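Long-range contacts in secreted effector protein SopD (Salmonella typhimurium, PDB 5CPC), which is delivered into host cells, where it alters their physiology and cooperates with SopB in membrane fission and macropinosome formation during invasion: residues A216-A220 with D277-Y281; F229-Y234 with S302-G306. All coordinates share one frame. Numbering follows the deposited sequence.

Interaction 1 of 2, residues A216-A220 with D277-Y281; sequences ACINA and DYNDY
A short 3-10 turn at C217-I218, with N219 N bonded to A216 O at 3.2 Å, packs against one turn of regular helix, D277-Y281, in which Y281 N bonds D277 O at 2.8 Å. I218 and D277 are closest along the backbone, CA to CA 5.3 Å. A220 follows at positive phi (69/36). D277 (chi1 m, -78°) leaves the helix sideways and swings its carboxylate to the turn: D277 OD2 accepts a weak hydrogen bond from A220 N at 3.0 Å (132° at H). This acid receiving a backbone NH from a loop is the polar half of the contact. D277 OD2 also lies 3.1 Å from C217 O, two acceptors with no hydrogen bond between them, and forms a salt bridge with K231. C217, chi1 p (79°), sets its CB 3.7 Å from CB of D280 (chi1 m), whose CA-to-CB bond points toward the turn; C217 SG is 4.3 Å from Y281 N. I218 (chi1 p, chi2 t) points CB away, yet its CG2 reaches CD1 of Y281 (chi1 t, 161°) at 3.9 Å, an apolar touch; the Y281 hydroxyl bonds D289 and K285. This is plain packing of the loop after helix 209-215 on helix 264-283, with I288 of helix 285-298 touching C217 and Y281, and strand 240-245 meeting Y281 through F243 and M245.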
loop_
_atom_site.group_PDB
_atom_site.type_symbol
_atom_site.label_atom_id
_atom_site.label_comp_id
_atom_site.label_asym_id
_atom_site.label_seq_id
_atom_site.Cartn_x
_atom_site.Cartn_y
_atom_site.Cartn_z
ATOM N N ALA A 216 18.705 8.586 -11.878
ATOM C CA ALA A 216 19.032 8.716 -10.466
ATOM C C ALA A 216 17.792 9.124 -9.621
ATOM O O ALA A 216 17.536 8.589 -8.544
ATOM C CB ALA A 216 20.200 9.742 -10.306
ATOM N N CYS A 217 16.980 10.010 -10.192
ATOM C CA CYS A 217 15.859 10.550 -9.543
ATOM C C CYS A 217 14.710 9.581 -9.224
ATOM O O CYS A 217 13.931 9.864 -8.333
ATOM C CB CYS A 217 15.360 11.717 -10.370
ATOM S SG CYS A 217 14.385 11.265 -11.817
ATOM N N ILE A 218 14.595 8.453 -9.934
ATOM C CA ILE A 218 13.499 7.515 -9.612
ATOM C C ILE A 218 13.808 6.631 -8.428
ATOM O O ILE A 218 13.028 5.725 -8.145
ATOM C CB ILE A 218 13.077 6.589 -10.795
ATOM C CG1 ILE A 218 14.249 5.668 -11.198
ATOM C CG2 ILE A 218 12.571 7.450 -11.918
ATOM C CD1 ILE A 218 13.932 4.577 -12.266
ATOM N N ASN A 219 14.967 6.851 -7.790
ATOM C CA ASN A 219 15.423 6.039 -6.653
ATOM C C ASN A 219 16.380 6.877 -5.792
ATOM O O ASN A 219 17.455 6.430 -5.374
ATOM C CB ASN A 219 16.084 4.736 -7.135
ATOM C CG ASN A 219 16.566 3.832 -5.999
ATOM O OD1 ASN A 219 16.067 3.904 -4.875
ATOM N ND2 ASN A 219 17.582 2.991 -6.294
ATOM N N ALA A 220 15.981 8.110 -5.535
ATOM C CA ALA A 220 16.629 8.933 -4.510
ATOM C C ALA A 220 18.070 9.353 -4.879
ATOM O O ALA A 220 18.938 9.437 -3.992
ATOM C CB ALA A 220 16.565 8.229 -3.107
ATOM N N ASP A 277 10.744 12.250 -5.794
ATOM C CA ASP A 277 11.031 11.310 -6.859
ATOM C C ASP A 277 9.905 11.218 -7.868
ATOM O O ASP A 277 10.111 11.199 -9.106
ATOM C CB ASP A 277 11.181 9.955 -6.261
ATOM C CG ASP A 277 12.528 9.737 -5.584
ATOM O OD1 ASP A 277 13.101 10.676 -4.978
ATOM O OD2 ASP A 277 12.989 8.564 -5.638
ATOM N N TYR A 278 8.702 11.135 -7.343
ATOM C CA TYR A 278 7.515 11.087 -8.176
ATOM C C TYR A 278 7.437 12.303 -9.096
ATOM O O TYR A 278 7.119 12.191 -10.288
ATOM C CB TYR A 278 6.277 11.032 -7.267
ATOM C CG TYR A 278 4.973 10.728 -7.959
ATOM C CD1 TYR A 278 4.688 9.450 -8.402
ATOM C CD2 TYR A 278 3.990 11.713 -8.100
ATOM C CE1 TYR A 278 3.475 9.132 -9.034
ATOM C CE2 TYR A 278 2.765 11.422 -8.695
ATOM C CZ TYR A 278 2.518 10.116 -9.161
ATOM O OH TYR A 278 1.310 9.783 -9.730
ATOM N N ASN A 279 7.670 13.466 -8.527
ATOM C CA ASN A 279 7.574 14.716 -9.293
ATOM C C ASN A 279 8.722 14.842 -10.302
ATOM O O ASN A 279 8.506 15.291 -11.438
ATOM C CB ASN A 279 7.480 15.947 -8.355
ATOM C CG ASN A 279 6.135 16.002 -7.582
ATOM O OD1 ASN A 279 5.071 15.711 -8.139
ATOM N ND2 ASN A 279 6.202 16.321 -6.297
ATOM N N ASP A 280 9.926 14.416 -9.895
ATOM C CA ASP A 280 11.085 14.437 -10.803
ATOM C C ASP A 280 10.770 13.542 -11.958
ATOM O O ASP A 280 11.013 13.908 -13.102
ATOM C CB ASP A 280 12.372 13.930 -10.124
ATOM C CG ASP A 280 12.996 14.961 -9.177
ATOM O OD1 ASP A 280 12.682 16.167 -9.334
ATOM O OD2 ASP A 280 13.798 14.572 -8.281
ATOM N N TYR A 281 10.237 12.361 -11.666
ATOM C CA TYR A 281 10.023 11.382 -12.716
ATOM C C TYR A 281 9.055 12.015 -13.773
ATOM O O TYR A 281 9.357 12.062 -14.963
ATOM C CB TYR A 281 9.502 10.028 -12.109
ATOM C CG TYR A 281 8.862 9.213 -13.152
ATOM C CD1 TYR A 281 9.628 8.636 -14.162
ATOM C CD2 TYR A 281 7.492 9.037 -13.187
ATOM C CE1 TYR A 281 9.051 7.903 -15.154
ATOM C CE2 TYR A 281 6.897 8.321 -14.241
ATOM C CZ TYR A 281 7.683 7.748 -15.207
ATOM O OH TYR A 281 7.146 7.014 -16.265
#

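Interaction 2 of 2, residues F229-Y234 with S302-G306; sequences FCKIGY and SLHIG
L303 is the hub: its CA-to-CB bond points toward F229-Y234, and its side chain (chi1 m, chi2 t) meets three residues. L303 CB lies 3.7 Å from F229 CB, L303 CD1 3.6 Å from I232 CG2, and L303 CG 3.6 Å from Y234 CE2. F229 (chi1 m, chi2 -62°) also brings CE2 within 4.2 Å of CD1 of I305 (chi1 m, chi2 t). F229-Y234 opens with a type I turn, F229-I232, with I232 N to F229 O at 2.9 Å, then runs extended as a strand, so that I232 and Y234 face L303 while G233 between them does not. CA atoms of F229 and L303 are 6.1 Å apart, those of Y234 and S302 8.3 Å. At the polar edge the Y234 ring, on an off-well chi1 of 27°, carries Y234 OH to L303 N: the amide donates to it at 2.7 Å and 164°. S302 OG (chi1 t) accepts from H304 N at 2.8 Å, an ST turn, and H304 centres an inverse gamma turn, its bond from I305 N to L303 O being weak at 2.8 Å. E194 bonds both Y234 OH and S302 OG. The L303 amide thus meets Y234 OH at the edge of an apolar cluster that also touches L292, L295 and Y296 of helix 285-298 and F243 of strand 240-245, while strand 305-306 pairs in parallel with 201-202.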
loop_
_atom_site.group_PDB
_atom_site.type_symbol
_atom_site.label_atom_id
_atom_site.label_comp_id
_atom_site.label_asym_id
_atom_site.label_seq_id
_atom_site.Cartn_x
_atom_site.Cartn_y
_atom_site.Cartn_z
ATOM N N PHE A 229 14.345 0.038 -9.952
ATOM C CA PHE A 229 13.064 -0.099 -10.625
ATOM C C PHE A 229 11.885 -0.533 -9.728
ATOM O O PHE A 229 10.775 -0.742 -10.249
ATOM C CB PHE A 229 13.275 -1.049 -11.805
ATOM C CG PHE A 229 14.462 -0.645 -12.644
ATOM C CD1 PHE A 229 14.465 0.598 -13.299
ATOM C CD2 PHE A 229 15.615 -1.381 -12.617
ATOM C CE1 PHE A 229 15.563 1.035 -13.959
ATOM C CE2 PHE A 229 16.713 -0.988 -13.312
ATOM C CZ PHE A 229 16.707 0.233 -14.009
ATOM N N CYS A 230 12.117 -0.657 -8.411
ATOM C CA CYS A 230 11.061 -1.127 -7.453
ATOM C C CYS A 230 9.798 -0.294 -7.464
ATOM O O CYS A 230 8.748 -0.795 -7.162
ATOM C CB CYS A 230 11.586 -1.316 -6.020
ATOM S SG CYS A 230 12.151 0.275 -5.237
ATOM N N LYS A 231 9.862 0.957 -7.876
ATOM C CA LYS A 231 8.639 1.740 -7.973
ATOM C C LYS A 231 8.028 1.862 -9.350
ATOM O O LYS A 231 7.050 2.524 -9.469
ATOM C CB LYS A 231 8.869 3.133 -7.385
ATOM C CG LYS A 231 9.119 3.034 -5.853
ATOM C CD LYS A 231 9.238 4.424 -5.242
ATOM C CE LYS A 231 10.718 4.888 -5.206
ATOM N NZ LYS A 231 10.882 6.353 -4.911
ATOM N N ILE A 232 8.581 1.221 -10.388
ATOM C CA ILE A 232 8.057 1.432 -11.729
ATOM C C ILE A 232 7.071 0.339 -12.158
ATOM O O ILE A 232 7.362 -0.856 -12.058
ATOM C CB ILE A 232 9.239 1.526 -12.797
ATOM C CG1 ILE A 232 9.875 2.898 -12.669
ATOM C CG2 ILE A 232 8.761 1.574 -14.220
ATOM C CD1 ILE A 232 10.896 2.852 -11.731
ATOM N N GLY A 233 5.951 0.766 -12.720
ATOM C CA GLY A 233 5.053 -0.123 -13.395
ATOM C C GLY A 233 5.076 0.003 -14.911
ATOM O O GLY A 233 5.639 0.943 -15.448
ATOM N N TYR A 234 4.461 -0.967 -15.594
ATOM C CA TYR A 234 4.435 -1.016 -17.030
ATOM C C TYR A 234 3.309 -1.918 -17.535
ATOM O O TYR A 234 3.028 -2.956 -16.917
ATOM C CB TYR A 234 5.782 -1.597 -17.600
ATOM C CG TYR A 234 6.556 -2.556 -16.691
ATOM C CD1 TYR A 234 6.300 -3.932 -16.715
ATOM C CD2 TYR A 234 7.580 -2.100 -15.868
ATOM C CE1 TYR A 234 7.032 -4.800 -15.919
ATOM C CE2 TYR A 234 8.334 -2.962 -15.073
ATOM C CZ TYR A 234 8.059 -4.304 -15.120
ATOM O OH TYR A 234 8.766 -5.202 -14.367
ATOM N N SER A 302 10.656 -6.999 -18.742
ATOM C CA SER A 302 10.448 -6.793 -17.312
ATOM C C SER A 302 11.474 -5.728 -16.788
ATOM O O SER A 302 12.565 -5.569 -17.387
ATOM C CB SER A 302 10.735 -8.089 -16.631
ATOM O OG SER A 302 10.564 -7.911 -15.244
ATOM N N LEU A 303 11.166 -5.051 -15.685
ATOM C CA LEU A 303 12.220 -4.325 -14.966
ATOM C C LEU A 303 12.539 -5.009 -13.664
ATOM O O LEU A 303 13.252 -4.482 -12.826
ATOM C CB LEU A 303 11.942 -2.825 -14.795
ATOM C CG LEU A 303 11.672 -2.039 -16.079
ATOM C CD1 LEU A 303 11.187 -0.630 -15.762
ATOM C CD2 LEU A 303 12.928 -1.979 -16.898
ATOM N N HIS A 304 12.107 -6.258 -13.538
ATOM C CA HIS A 304 12.415 -7.078 -12.371
ATOM C C HIS A 304 13.765 -7.679 -12.611
ATOM O O HIS A 304 13.919 -8.868 -12.925
ATOM C CB HIS A 304 11.321 -8.136 -12.121
ATOM C CG HIS A 304 11.606 -9.079 -10.993
ATOM N ND1 HIS A 304 12.381 -8.740 -9.899
ATOM C CD2 HIS A 304 11.185 -10.345 -10.771
ATOM C CE1 HIS A 304 12.469 -9.770 -9.080
ATOM N NE2 HIS A 304 11.739 -10.752 -9.579
ATOM N N ILE A 305 14.757 -6.818 -12.374
ATOM C CA ILE A 305 16.159 -7.044 -12.734
ATOM C C ILE A 305 16.904 -7.360 -11.462
ATOM O O ILE A 305 16.744 -6.663 -10.464
ATOM C CB ILE A 305 16.651 -5.760 -13.428
ATOM C CG1 ILE A 305 15.840 -5.600 -14.713
ATOM C CG2 ILE A 305 18.134 -5.741 -13.659
ATOM C CD1 ILE A 305 16.268 -4.430 -15.670
ATOM N N GLY A 306 17.724 -8.408 -11.487
ATOM C CA GLY A 306 18.536 -8.758 -10.342
ATOM C C GLY A 306 19.977 -8.912 -10.789
ATOM O O GLY A 306 20.287 -8.888 -12.007
#

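Overall arrangement
From the N terminus, the chain passes helix 209-215 and enters the loop holding 216-220, then F229-Y234, which opens the hairpin of strands 232-237 and 240-245. Interaction 1 closes its loop when helix 264-283 returns, 57 residues on; interaction 2 closes after helix 285-298, 68 residues on, at 302-306. Their segments alternate, so the two loops cross rather than nest; the first contains the whole hairpin, the second starts within its first strand. With centres 14 Å apart, they meet directly: K231 NZ to D277 OD2 at 3.1 Å, a salt bridge, and I218 CD1 to I232 CD1 at 3.5 Å. Together they join the hairpin, helix 264-283 and the residues after helix 285-298, which packs beside both contacts.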